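Local coordinates for protein acyl-coa oxidase (Arabidopsis thaliana, PDB 1W07) that catalyses the FAD-dependent oxidation of long- and medium-chain acyl-CoAs to 2-trans-enoyl-CoAs in peroxisomes, passing the electrons to oxygen to give hydrogen peroxide, at residues B[20-25]-B[606-611]; B[32-37]-B[83-88]; B[39-44]-B[87-92]; B[292-297]-B[343-348]. The protein carries 1 engineered substitution. All blocks are in the same frame, centred on the assembly; numbering follows the deposited sequence.

How the contacts relate
Contact 1 ties helix 18-26, near the N terminus, to the loop after helix 600-605 and, along the chain, encloses the other three. Contacts 2 and 3 follow one another along the same pair of helices, 29-43 and 83-93, with centres 8 Å apart and Gly87 and Arg88 in common. Asn608 ND2 joins contact 1 to contact 2 at Asp36 OD2, 3.1 Å away. Contact 4, about 13 Å from contact 1 between centres, is joined to it by Trp25 O to Arg345 NE at 2.8 Å and Tyr609 OH to Ser297 OG at 2.5 Å. It lies nearest the cofactor site: the side chains of Leu296 and the FAD-binding Arg333 are about 11 Å apart.

Contact 1. Residues B[20-25]-B[606-611]; sequences DMKIVW and AFNYTD
Lys22 leans across the end of helix 600-605 as a nearly straight rod. Its CB sits near Ala606 O, and CG, anti to the carbonyl carbon (chi1 -74°), rests on that same oxygen and on Ala606 CA. Beyond CG the chain is extended, so CD and CE run on to the amide of Asn608, where Lys22 NZ makes a weak hydrogen bond to OD1 at 3.2 Å; the stronger partner of NZ is Glu19, by a salt bridge. A long aliphatic chain with a charged tip suits this partly exposed position. The Ala606 carbonyl also receives a CA-H...O contact from Lys22 CA at 3.4 Å and a hydrogen bond from a water that donates to Lys22 O too. Ala606 is small enough for its CB to press on Met21 CG at 3.5 Å, a tight fit.

Trp25, CG anti to the backbone N, lays its indole against Phe607. Phe607 CD2 stands over one indole face, 3.7 Å from Trp25 CE2, with the ring planes oblique at 48°, while Phe607 CA makes a CH-pi contact over the five-membered ring. At the indole edge, Trp25 NE1 donates in plane to a second water, 2.8 Å away, which is also bonded to Tyr609 OH, a partner of Ser297.

Asn608 leaves the helix with positive phi (61°), a conformation asparagine tolerates well, and its ND2 bonds to Asp36. Helix 18-26 thus packs on the loop between helices 600-605 and 611-614, joining the N-terminal helical domain of the acyl-CoA oxidase fold to its second C-terminal helical domain.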
loop_
_atom_site.group_PDB
_atom_site.type_symbol
_atom_site.label_atom_id
_atom_site.label_comp_id
_atom_site.label_asym_id
_atom_site.label_seq_id
_atom_site.Cartn_x
_atom_site.Cartn_y
_atom_site.Cartn_z
ATOM N N ASP B 20 22.298 -25.152 1.527
ATOM C CA ASP B 20 21.668 -25.801 2.685
ATOM C C ASP B 20 20.476 -24.980 3.170
ATOM O O ASP B 20 19.463 -25.535 3.604
ATOM C CB ASP B 20 22.673 -25.954 3.826
ATOM C CG ASP B 20 23.716 -27.019 3.536
ATOM O OD1 ASP B 20 23.335 -28.207 3.492
ATOM O OD2 ASP B 20 24.897 -26.667 3.335
ATOM N N MET B 21 20.589 -23.656 3.101
ATOM C CA MET B 21 19.478 -22.798 3.504
ATOM C C MET B 21 18.305 -23.007 2.549
ATOM O O MET B 21 17.152 -22.861 2.943
ATOM C CB MET B 21 19.888 -21.325 3.481
ATOM C CG MET B 21 18.839 -20.402 4.091
ATOM S SD MET B 21 18.533 -20.767 5.832
ATOM C CE MET B 21 19.706 -19.656 6.625
ATOM N N LYS B 22 18.598 -23.329 1.287
ATOM C CA LYS B 22 17.543 -23.560 0.290
ATOM C C LYS B 22 16.656 -24.716 0.719
ATOM O O LYS B 22 15.445 -24.694 0.504
ATOM C CB LYS B 22 18.136 -23.881 -1.090
ATOM C CG LYS B 22 18.741 -22.676 -1.809
ATOM C CD LYS B 22 19.260 -23.049 -3.201
ATOM C CE LYS B 22 19.701 -21.799 -3.959
ATOM N NZ LYS B 22 20.250 -22.127 -5.303
ATOM N N ILE B 23 17.263 -25.740 1.314
ATOM C CA ILE B 23 16.516 -26.911 1.780
ATOM C C ILE B 23 15.621 -26.534 2.961
ATOM O O ILE B 23 14.507 -27.039 3.097
ATOM C CB ILE B 23 17.470 -28.032 2.222
ATOM C CG1 ILE B 23 18.396 -28.407 1.055
ATOM C CG2 ILE B 23 16.667 -29.237 2.723
ATOM C CD1 ILE B 23 17.656 -28.836 -0.194
ATOM N N VAL B 24 16.121 -25.657 3.823
ATOM C CA VAL B 24 15.354 -25.204 4.976
ATOM C C VAL B 24 14.074 -24.512 4.495
ATOM O O VAL B 24 12.981 -24.781 4.996
ATOM C CB VAL B 24 16.162 -24.184 5.826
ATOM C CG1 VAL B 24 15.288 -23.624 6.936
ATOM C CG2 VAL B 24 17.413 -24.842 6.403
ATOM N N TRP B 25 14.218 -23.621 3.518
ATOM C CA TRP B 25 13.086 -22.865 2.978
ATOM C C TRP B 25 12.048 -23.771 2.319
ATOM O O TRP B 25 10.844 -23.579 2.499
ATOM C CB TRP B 25 13.580 -21.806 1.973
ATOM C CG TRP B 25 12.484 -20.934 1.406
ATOM C CD1 TRP B 25 11.869 -21.056 0.191
ATOM C CD2 TRP B 25 11.835 -19.843 2.079
ATOM N NE1 TRP B 25 10.872 -20.107 0.071
ATOM C CE2 TRP B 25 10.834 -19.353 1.215
ATOM C CE3 TRP B 25 12.006 -19.236 3.331
ATOM C CZ2 TRP B 25 10.000 -18.280 1.563
ATOM C CZ3 TRP B 25 11.181 -18.175 3.678
ATOM C CH2 TRP B 25 10.187 -17.708 2.792
ATOM N N ALA B 606 18.351 -18.029 -1.116
ATOM C CA ALA B 606 17.878 -19.290 -0.546
ATOM C C ALA B 606 16.457 -19.624 -1.009
ATOM O O ALA B 606 16.036 -20.782 -0.952
ATOM C CB ALA B 606 17.939 -19.225 0.974
ATOM N N PHE B 607 15.720 -18.608 -1.454
ATOM C CA PHE B 607 14.342 -18.791 -1.931
ATOM C C PHE B 607 14.370 -19.591 -3.232
ATOM O O PHE B 607 13.387 -20.238 -3.603
ATOM C CB PHE B 607 13.690 -17.420 -2.176
ATOM C CG PHE B 607 13.647 -16.533 -0.951
ATOM C CD1 PHE B 607 13.594 -15.146 -1.073
ATOM C CD2 PHE B 607 13.641 -17.090 0.330
ATOM C CE1 PHE B 607 13.536 -14.325 0.072
ATOM C CE2 PHE B 607 13.585 -16.286 1.473
ATOM C CZ PHE B 607 13.532 -14.896 1.341
ATOM N N ASN B 608 15.509 -19.528 -3.921
ATOM C CA ASN B 608 15.692 -20.258 -5.168
ATOM C C ASN B 608 14.715 -19.879 -6.285
ATOM O O ASN B 608 14.306 -20.727 -7.082
ATOM C CB ASN B 608 15.611 -21.762 -4.903
ATOM C CG ASN B 608 16.160 -22.567 -6.040
ATOM O OD1 ASN B 608 17.256 -22.294 -6.517
ATOM N ND2 ASN B 608 15.409 -23.567 -6.486
ATOM N N TYR B 609 14.350 -18.604 -6.346
ATOM C CA TYR B 609 13.419 -18.115 -7.360
ATOM C C TYR B 609 14.104 -17.880 -8.700
ATOM O O TYR B 609 15.230 -17.375 -8.742
ATOM C CB TYR B 609 12.784 -16.798 -6.889
ATOM C CG TYR B 609 11.787 -16.943 -5.763
ATOM C CD1 TYR B 609 11.661 -15.952 -4.791
ATOM C CD2 TYR B 609 10.946 -18.061 -5.678
ATOM C CE1 TYR B 609 10.720 -16.062 -3.755
ATOM C CE2 TYR B 609 9.999 -18.179 -4.637
ATOM C CZ TYR B 609 9.897 -17.169 -3.683
ATOM O OH TYR B 609 8.964 -17.237 -2.660
ATOM N N THR B 610 13.430 -18.240 -9.789
ATOM C CA THR B 610 13.978 -18.031 -11.129
ATOM C C THR B 610 13.637 -16.584 -11.499
ATOM O O THR B 610 12.734 -15.988 -10.902
ATOM C CB THR B 610 13.295 -18.932 -12.190
ATOM O OG1 THR B 610 11.911 -18.567 -12.294
ATOM C CG2 THR B 610 13.418 -20.426 -11.825
ATOM N N ASP B 611 14.342 -16.010 -12.469
ATOM C CA ASP B 611 14.048 -14.644 -12.885
ATOM C C ASP B 611 12.663 -14.607 -13.510
ATOM O O ASP B 611 11.939 -13.609 -13.400
ATOM C CB ASP B 611 15.073 -14.151 -13.903
ATOM C CG ASP B 611 16.340 -13.628 -13.253
ATOM O OD1 ASP B 611 16.325 -13.353 -12.035
ATOM O OD2 ASP B 611 17.342 -13.479 -13.972
HETATM O O HOH W 1 14.613 -22.916 -1.682
HETATM O O HOH W 2 8.639 -19.744 -1.603
#

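Contact 2. Residues B[32-37]-B[83-88]; sequences FEVSDR and EEEAGR
Segments 32-37 and 83-88, on helices 29-43 and 83-93, cross at -49°, running broadly the same way, with their axes 9.6 Å apart at closest approach. That spacing is bridged by side chains. Val34 points at the partner helix, and both its methyls lie near Glu84 OE1, CG2 at 3.7 Å; CG1, anti to the backbone N, also lies across the chain of Glu85, 4.0 Å from its CG. A branched, compact residue suits this buried spot under longer polar chains. Glu84 reaches in extended, CG anti to the backbone N (chi1 180°), and OE1 also has a weak hydrogen bond from His30.

On the flank, Arg37 and Glu85 converge tip to tip. A bend at chi3 (-46°) turns the guanidinium back along its own helix, so that one of its faces lies above Val34 CA, and Arg37 NH1 meets Glu85 OE1 edge-on in a 2.8 Å salt bridge. The carboxylate stands almost perpendicular to the guanidinium, so a single oxygen takes part; the other, OE2, accepts from the backbone N of Asn82 near the helix start. On the other flank Ser35 OG reaches Arg88 NH1 through one water, 3.0 Å from OG and 2.7 Å from NH1.

One valine under the chains of two glutamates, flanked by a salt bridge and a water bridge, makes a surface packing of two helices within the all-helical N-terminal domain of the acyl-CoA oxidases.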
loop_
_atom_site.group_PDB
_atom_site.type_symbol
_atom_site.label_atom_id
_atom_site.label_comp_id
_atom_site.label_asym_id
_atom_site.label_seq_id
_atom_site.Cartn_x
_atom_site.Cartn_y
_atom_site.Cartn_z
ATOM N N PHE B 32 12.126 -29.385 -2.214
ATOM C CA PHE B 32 13.046 -28.528 -2.948
ATOM C C PHE B 32 13.290 -29.018 -4.369
ATOM O O PHE B 32 13.248 -28.228 -5.326
ATOM C CB PHE B 32 14.390 -28.446 -2.230
ATOM C CG PHE B 32 15.463 -27.769 -3.036
ATOM C CD1 PHE B 32 15.458 -26.385 -3.216
ATOM C CD2 PHE B 32 16.454 -28.519 -3.653
ATOM C CE1 PHE B 32 16.430 -25.760 -4.006
ATOM C CE2 PHE B 32 17.429 -27.910 -4.445
ATOM C CZ PHE B 32 17.419 -26.530 -4.625
ATOM N N GLU B 33 13.557 -30.316 -4.501
ATOM C CA GLU B 33 13.838 -30.930 -5.797
ATOM C C GLU B 33 12.670 -30.841 -6.769
ATOM O O GLU B 33 12.844 -30.492 -7.931
ATOM C CB GLU B 33 14.232 -32.403 -5.602
ATOM C CG GLU B 33 15.628 -32.601 -5.023
ATOM C CD GLU B 33 16.039 -34.054 -4.970
ATOM O OE1 GLU B 33 17.212 -34.329 -4.628
ATOM O OE2 GLU B 33 15.188 -34.930 -5.252
ATOM N N VAL B 34 11.481 -31.176 -6.291
ATOM C CA VAL B 34 10.303 -31.138 -7.137
ATOM C C VAL B 34 9.993 -29.705 -7.567
ATOM O O VAL B 34 9.623 -29.447 -8.713
ATOM C CB VAL B 34 9.077 -31.734 -6.408
ATOM C CG1 VAL B 34 7.868 -31.686 -7.307
ATOM C CG2 VAL B 34 9.365 -33.177 -6.010
ATOM N N SER B 35 10.152 -28.763 -6.646
ATOM C CA SER B 35 9.865 -27.375 -6.961
ATOM C C SER B 35 10.892 -26.801 -7.933
ATOM O O SER B 35 10.551 -26.068 -8.866
ATOM C CB SER B 35 9.845 -26.554 -5.678
ATOM O OG SER B 35 9.480 -25.226 -5.949
ATOM N N ASP B 36 12.155 -27.144 -7.718
ATOM C CA ASP B 36 13.214 -26.641 -8.571
ATOM C C ASP B 36 13.016 -27.127 -10.003
ATOM O O ASP B 36 13.175 -26.361 -10.950
ATOM C CB ASP B 36 14.574 -27.083 -8.018
ATOM C CG ASP B 36 15.730 -26.621 -8.873
ATOM O OD1 ASP B 36 16.360 -27.481 -9.527
ATOM O OD2 ASP B 36 16.026 -25.403 -8.900
ATOM N N ARG B 37 12.644 -28.394 -10.148
ATOM C CA ARG B 37 12.426 -28.998 -11.459
ATOM C C ARG B 37 11.247 -28.363 -12.195
ATOM O O ARG B 37 11.372 -27.944 -13.342
ATOM C CB ARG B 37 12.164 -30.494 -11.299
ATOM C CG ARG B 37 12.136 -31.272 -12.604
ATOM C CD ARG B 37 11.321 -32.544 -12.434
ATOM N NE ARG B 37 11.667 -33.248 -11.202
ATOM C CZ ARG B 37 10.769 -33.762 -10.366
ATOM N NH1 ARG B 37 9.473 -33.648 -10.631
ATOM N NH2 ARG B 37 11.163 -34.390 -9.267
ATOM N N GLU B 83 -0.057 -35.256 -8.614
ATOM C CA GLU B 83 -0.794 -34.130 -8.062
ATOM C C GLU B 83 0.123 -33.054 -7.497
ATOM O O GLU B 83 -0.132 -31.865 -7.678
ATOM C CB GLU B 83 -1.765 -34.605 -6.983
ATOM C CG GLU B 83 -2.739 -33.532 -6.522
ATOM C CD GLU B 83 -3.740 -34.058 -5.521
ATOM O OE1 GLU B 83 -3.317 -34.449 -4.414
ATOM O OE2 GLU B 83 -4.948 -34.089 -5.840
ATOM N N GLU B 84 1.189 -33.468 -6.820
ATOM C CA GLU B 84 2.126 -32.517 -6.242
ATOM C C GLU B 84 2.760 -31.665 -7.335
ATOM O O GLU B 84 2.754 -30.435 -7.263
ATOM C CB GLU B 84 3.213 -33.259 -5.462
ATOM C CG GLU B 84 4.252 -32.356 -4.821
ATOM C CD GLU B 84 5.282 -33.120 -4.018
ATOM O OE1 GLU B 84 6.046 -33.917 -4.607
ATOM O OE2 GLU B 84 5.327 -32.925 -2.784
ATOM N N GLU B 85 3.293 -32.324 -8.359
ATOM C CA GLU B 85 3.932 -31.623 -9.465
ATOM C C GLU B 85 2.957 -30.681 -10.161
ATOM O O GLU B 85 3.321 -29.566 -10.511
ATOM C CB GLU B 85 4.500 -32.628 -10.472
ATOM C CG GLU B 85 5.512 -33.584 -9.872
ATOM C CD GLU B 85 5.856 -34.732 -10.809
ATOM O OE1 GLU B 85 6.983 -34.754 -11.341
ATOM O OE2 GLU B 85 4.986 -35.600 -11.012
ATOM N N ALA B 86 1.724 -31.135 -10.365
ATOM C CA ALA B 86 0.712 -30.309 -11.014
ATOM C C ALA B 86 0.486 -29.026 -10.208
ATOM O O ALA B 86 0.350 -27.937 -10.777
ATOM C CB ALA B 86 -0.593 -31.085 -11.155
ATOM N N GLY B 87 0.447 -29.159 -8.885
ATOM C CA GLY B 87 0.268 -28.003 -8.019
ATOM C C GLY B 87 1.435 -27.041 -8.172
ATOM O O GLY B 87 1.240 -25.828 -8.287
ATOM N N ARG B 88 2.653 -27.573 -8.187
ATOM C CA ARG B 88 3.825 -26.722 -8.355
ATOM C C ARG B 88 3.836 -26.056 -9.725
ATOM O O ARG B 88 4.354 -24.955 -9.882
ATOM C CB ARG B 88 5.115 -27.525 -8.162
ATOM C CG ARG B 88 5.395 -27.948 -6.731
ATOM C CD ARG B 88 5.357 -26.761 -5.764
ATOM N NE ARG B 88 3.992 -26.448 -5.342
ATOM C CZ ARG B 88 3.654 -25.370 -4.632
ATOM N NH1 ARG B 88 4.583 -24.490 -4.257
ATOM N NH2 ARG B 88 2.388 -25.173 -4.285
HETATM O O HOH W 3 7.267 -24.224 -4.206
#

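Contact 3. Residues B[39-44]-B[87-92]; sequences ARLVAS and GRLRHF
Leu89 is the first residue of 87-92 to meet helix 29-43. Its CG is anti to the backbone N (chi1 -175°), and one methyl, CD1, touches both Val42 CG2 at 3.7 Å and, more loosely, Leu41 CD2 at 4.3 Å. His91 acts within its own helix: CD2 lies over the centre of one face of the Phe92 ring, while Arg88 NH1 sits above a face of the imidazole. Segments 39-43 and 87-92 belong to the helical N-terminal domain of the acyl-CoA oxidase fold, crossing at -48° with axes 9.0 Å apart.

Phe92 points at helix 29-43, its CG anti to the carbonyl carbon. Ala39 CB lies over the centre of the ring face opposite His91, in a CH-pi contact 3.6 Å from the Phe92 centroid and only 8° off the normal, which restricts the tilt of the ring. Alanine suits this place because a single methyl lets the ring lie close to the backbone. An alanine in place of Phe92 would lose both faces of this sandwich and would probably loosen the packing on Ala39. Val42 covers the root of the side chain, with CG2 on Phe92 CB at 3.9 Å and Val42 CG1 near Phe92 O. Tyr613 meets the same ring edge-to-face.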
loop_
_atom_site.group_PDB
_atom_site.type_symbol
_atom_site.label_atom_id
_atom_site.label_comp_id
_atom_site.label_asym_id
_atom_site.label_seq_id
_atom_site.Cartn_x
_atom_site.Cartn_y
_atom_site.Cartn_z
ATOM N N ALA B 39 9.817 -25.554 -11.553
ATOM C CA ALA B 39 10.070 -24.130 -11.735
ATOM C C ALA B 39 10.796 -23.897 -13.053
ATOM O O ALA B 39 10.411 -23.018 -13.831
ATOM C CB ALA B 39 10.901 -23.582 -10.566
ATOM N N ARG B 40 11.836 -24.688 -13.312
ATOM C CA ARG B 40 12.604 -24.546 -14.548
ATOM C C ARG B 40 11.761 -24.930 -15.757
ATOM O O ARG B 40 11.878 -24.327 -16.822
ATOM C CB ARG B 40 13.874 -25.404 -14.481
ATOM C CG ARG B 40 14.930 -24.845 -13.537
ATOM C CD ARG B 40 15.649 -25.944 -12.775
ATOM N NE ARG B 40 16.427 -26.827 -13.642
ATOM C CZ ARG B 40 17.624 -26.517 -14.131
ATOM N NH1 ARG B 40 18.181 -25.347 -13.832
ATOM N NH2 ARG B 40 18.267 -27.374 -14.912
ATOM N N LEU B 41 10.898 -25.923 -15.576
ATOM C CA LEU B 41 10.022 -26.385 -16.647
ATOM C C LEU B 41 9.072 -25.271 -17.102
ATOM O O LEU B 41 8.803 -25.117 -18.295
ATOM C CB LEU B 41 9.205 -27.577 -16.162
ATOM C CG LEU B 41 8.257 -28.186 -17.187
ATOM C CD1 LEU B 41 9.067 -28.830 -18.304
ATOM C CD2 LEU B 41 7.361 -29.208 -16.513
ATOM N N VAL B 42 8.561 -24.492 -16.151
ATOM C CA VAL B 42 7.648 -23.407 -16.486
ATOM C C VAL B 42 8.391 -22.244 -17.127
ATOM O O VAL B 42 7.948 -21.699 -18.139
ATOM C CB VAL B 42 6.882 -22.899 -15.231
ATOM C CG1 VAL B 42 6.062 -21.650 -15.576
ATOM C CG2 VAL B 42 5.957 -23.982 -14.725
ATOM N N ALA B 43 9.524 -21.871 -16.536
ATOM C CA ALA B 43 10.315 -20.752 -17.034
ATOM C C ALA B 43 10.765 -20.919 -18.478
ATOM O O ALA B 43 10.818 -19.955 -19.241
ATOM C CB ALA B 43 11.527 -20.531 -16.127
ATOM N N SER B 44 11.086 -22.147 -18.853
ATOM C CA SER B 44 11.548 -22.432 -20.202
ATOM C C SER B 44 10.438 -22.545 -21.252
ATOM O O SER B 44 10.737 -22.613 -22.440
ATOM C CB SER B 44 12.377 -23.721 -20.192
ATOM O OG SER B 44 11.577 -24.824 -19.786
ATOM N N GLY B 87 0.447 -29.159 -8.885
ATOM C CA GLY B 87 0.268 -28.003 -8.019
ATOM C C GLY B 87 1.435 -27.041 -8.172
ATOM O O GLY B 87 1.240 -25.828 -8.287
ATOM N N ARG B 88 2.653 -27.573 -8.187
ATOM C CA ARG B 88 3.825 -26.722 -8.355
ATOM C C ARG B 88 3.836 -26.056 -9.725
ATOM O O ARG B 88 4.354 -24.955 -9.882
ATOM C CB ARG B 88 5.115 -27.525 -8.162
ATOM C CG ARG B 88 5.395 -27.948 -6.731
ATOM C CD ARG B 88 5.357 -26.761 -5.764
ATOM N NE ARG B 88 3.992 -26.448 -5.342
ATOM C CZ ARG B 88 3.654 -25.370 -4.632
ATOM N NH1 ARG B 88 4.583 -24.490 -4.257
ATOM N NH2 ARG B 88 2.388 -25.173 -4.285
ATOM N N LEU B 89 3.273 -26.735 -10.716
ATOM C CA LEU B 89 3.208 -26.203 -12.068
ATOM C C LEU B 89 2.337 -24.947 -12.070
ATOM O O LEU B 89 2.748 -23.883 -12.546
ATOM C CB LEU B 89 2.600 -27.236 -13.011
ATOM C CG LEU B 89 2.564 -26.859 -14.490
ATOM C CD1 LEU B 89 3.940 -27.026 -15.105
ATOM C CD2 LEU B 89 1.581 -27.755 -15.190
ATOM N N ARG B 90 1.127 -25.074 -11.539
ATOM C CA ARG B 90 0.214 -23.940 -11.487
ATOM C C ARG B 90 0.820 -22.819 -10.649
ATOM O O ARG B 90 0.654 -21.637 -10.961
ATOM C CB ARG B 90 -1.131 -24.355 -10.891
ATOM C CG ARG B 90 -1.964 -25.279 -11.776
ATOM C CD ARG B 90 -3.379 -25.399 -11.233
ATOM N NE ARG B 90 -3.419 -26.123 -9.966
ATOM C CZ ARG B 90 -3.418 -27.449 -9.866
ATOM N NH1 ARG B 90 -3.385 -28.202 -10.960
ATOM N NH2 ARG B 90 -3.436 -28.021 -8.671
ATOM N N HIS B 91 1.522 -23.194 -9.585
ATOM C CA HIS B 91 2.162 -22.231 -8.703
ATOM C C HIS B 91 3.147 -21.358 -9.471
ATOM O O HIS B 91 3.125 -20.125 -9.348
ATOM C CB HIS B 91 2.883 -22.965 -7.572
ATOM C CG HIS B 91 3.761 -22.087 -6.737
ATOM N ND1 HIS B 91 3.263 -21.150 -5.859
ATOM C CD2 HIS B 91 5.111 -21.994 -6.661
ATOM C CE1 HIS B 91 4.266 -20.519 -5.272
ATOM N NE2 HIS B 91 5.400 -21.011 -5.743
ATOM N N PHE B 92 4.021 -21.976 -10.264
ATOM C CA PHE B 92 4.985 -21.176 -11.004
ATOM C C PHE B 92 4.435 -20.460 -12.244
ATOM O O PHE B 92 4.997 -19.461 -12.672
ATOM C CB PHE B 92 6.223 -22.016 -11.324
ATOM C CG PHE B 92 7.027 -22.373 -10.101
ATOM C CD1 PHE B 92 7.031 -23.674 -9.606
ATOM C CD2 PHE B 92 7.755 -21.397 -9.428
ATOM C CE1 PHE B 92 7.747 -24.000 -8.456
ATOM C CE2 PHE B 92 8.476 -21.713 -8.275
ATOM C CZ PHE B 92 8.471 -23.012 -7.788
#

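Contact 4. Residues B[292-297]-B[343-348]; sequences ASNALS and AFRFVG
The guanidinium of Arg345 lies edge-on to two acceptors of helix 278-309, and NH1 serves both. Ser293 OG is 3.2 Å from Arg345 NH1 and almost exactly in the guanidinium plane, with the N-H pointing straight at it (171°). Asn294 OD1 is also 3.2 Å from Arg345 NH1, but the amide stands nearly perpendicular to the guanidinium and the donor lies well above the carbonyl plane; this bond is more bent, at 153°. A bend at chi2 brings Arg345 CD alongside Ser293 OG, and serine is small enough to sit beneath the chain; its OG also bonds to Ala290 O.

Segments 292-297 and 343-348 run antiparallel at -164°, axes 8.7 Å apart, as neighbours in the first C-terminal helical domain (C-alpha1) of the acyl-CoA oxidase fold. On the other flank, Phe344, with CG anti to the carbonyl carbon, points into the interface and crosses Leu296 obliquely: Leu296 CD2 meets CE2 of the Phe344 ring at 4.0 Å. Helix 370-398 packs on the same ring.

Arg345 also reaches Trp25, through NE and by a cation-pi contact. A leucine here would lose both NH1 bonds and these links, and would probably weaken the tie between the two helices and to helix 18-26.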
loop_
_atom_site.group_PDB
_atom_site.type_symbol
_atom_site.label_atom_id
_atom_site.label_comp_id
_atom_site.label_asym_id
_atom_site.label_seq_id
_atom_site.Cartn_x
_atom_site.Cartn_y
_atom_site.Cartn_z
ATOM N N ALA B 292 1.540 -16.391 2.379
ATOM C CA ALA B 292 2.129 -15.149 2.869
ATOM C C ALA B 292 3.650 -15.165 2.757
ATOM O O ALA B 292 4.247 -14.202 2.278
ATOM C CB ALA B 292 1.719 -14.910 4.324
ATOM N N SER B 293 4.279 -16.255 3.198
ATOM C CA SER B 293 5.737 -16.336 3.125
ATOM C C SER B 293 6.182 -16.319 1.669
ATOM O O SER B 293 7.198 -15.708 1.335
ATOM C CB SER B 293 6.254 -17.589 3.846
ATOM O OG SER B 293 5.842 -18.769 3.203
ATOM N N ASN B 294 5.415 -16.973 0.801
ATOM C CA ASN B 294 5.739 -16.988 -0.626
ATOM C C ASN B 294 5.796 -15.562 -1.171
ATOM O O ASN B 294 6.819 -15.136 -1.696
ATOM C CB ASN B 294 4.690 -17.780 -1.432
ATOM C CG ASN B 294 4.870 -19.284 -1.331
ATOM O OD1 ASN B 294 5.981 -19.805 -1.487
ATOM N ND2 ASN B 294 3.776 -19.994 -1.099
ATOM N N ALA B 295 4.691 -14.827 -1.038
ATOM C CA ALA B 295 4.617 -13.462 -1.546
ATOM C C ALA B 295 5.620 -12.524 -0.881
ATOM O O ALA B 295 6.284 -11.731 -1.566
ATOM C CB ALA B 295 3.178 -12.900 -1.396
ATOM N N LEU B 296 5.761 -12.613 0.442
ATOM C CA LEU B 296 6.675 -11.710 1.131
ATOM C C LEU B 296 8.111 -11.928 0.702
ATOM O O LEU B 296 8.825 -10.962 0.422
ATOM C CB LEU B 296 6.542 -11.851 2.654
ATOM C CG LEU B 296 7.364 -10.881 3.509
ATOM C CD1 LEU B 296 7.085 -9.445 3.082
ATOM C CD2 LEU B 296 7.033 -11.073 4.990
ATOM N N SER B 297 8.532 -13.187 0.645
ATOM C CA SER B 297 9.893 -13.528 0.225
ATOM C C SER B 297 10.172 -13.024 -1.191
ATOM O O SER B 297 11.303 -12.645 -1.494
ATOM C CB SER B 297 10.110 -15.045 0.261
ATOM O OG SER B 297 9.249 -15.732 -0.644
ATOM N N ALA B 343 9.988 -16.181 9.404
ATOM C CA ALA B 343 9.099 -16.382 10.529
ATOM C C ALA B 343 7.742 -16.942 10.069
ATOM O O ALA B 343 7.214 -17.881 10.678
ATOM C CB ALA B 343 8.912 -15.078 11.280
ATOM N N PHE B 344 7.183 -16.381 8.997
ATOM C CA PHE B 344 5.886 -16.828 8.475
ATOM C C PHE B 344 5.996 -18.189 7.812
ATOM O O PHE B 344 5.048 -18.972 7.811
ATOM C CB PHE B 344 5.305 -15.812 7.489
ATOM C CG PHE B 344 5.016 -14.462 8.093
ATOM C CD1 PHE B 344 5.008 -14.273 9.478
ATOM C CD2 PHE B 344 4.720 -13.384 7.267
ATOM C CE1 PHE B 344 4.707 -13.024 10.023
ATOM C CE2 PHE B 344 4.416 -12.145 7.792
ATOM C CZ PHE B 344 4.409 -11.957 9.179
ATOM N N ARG B 345 7.155 -18.481 7.238
ATOM C CA ARG B 345 7.391 -19.790 6.624
ATOM C C ARG B 345 7.333 -20.882 7.734
ATOM O O ARG B 345 6.637 -21.895 7.605
ATOM C CB ARG B 345 8.781 -19.773 5.975
ATOM C CG ARG B 345 9.093 -20.944 5.074
ATOM C CD ARG B 345 8.205 -20.888 3.859
ATOM N NE ARG B 345 8.682 -21.766 2.805
ATOM C CZ ARG B 345 8.226 -21.730 1.559
ATOM N NH1 ARG B 345 7.286 -20.851 1.215
ATOM N NH2 ARG B 345 8.704 -22.573 0.657
ATOM N N PHE B 346 8.060 -20.657 8.830
ATOM C CA PHE B 346 8.098 -21.617 9.936
ATOM C C PHE B 346 6.738 -21.738 10.646
ATOM O O PHE B 346 6.311 -22.845 11.009
ATOM C CB PHE B 346 9.202 -21.213 10.926
ATOM C CG PHE B 346 10.599 -21.243 10.325
ATOM C CD1 PHE B 346 11.573 -20.331 10.729
ATOM C CD2 PHE B 346 10.930 -22.169 9.335
ATOM C CE1 PHE B 346 12.851 -20.335 10.150
ATOM C CE2 PHE B 346 12.200 -22.189 8.747
ATOM C CZ PHE B 346 13.165 -21.263 9.156
ATOM N N VAL B 347 6.048 -20.617 10.830
ATOM C CA VAL B 347 4.752 -20.684 11.480
ATOM C C VAL B 347 3.801 -21.421 10.539
ATOM O O VAL B 347 2.854 -22.069 10.972
ATOM C CB VAL B 347 4.201 -19.270 11.830
ATOM C CG1 VAL B 347 3.547 -18.628 10.615
ATOM C CG2 VAL B 347 3.223 -19.374 12.997
ATOM N N GLY B 348 4.079 -21.331 9.244
ATOM C CA GLY B 348 3.259 -22.012 8.260
ATOM C C GLY B 348 3.499 -23.506 8.346
ATOM O O GLY B 348 2.583 -24.310 8.141
#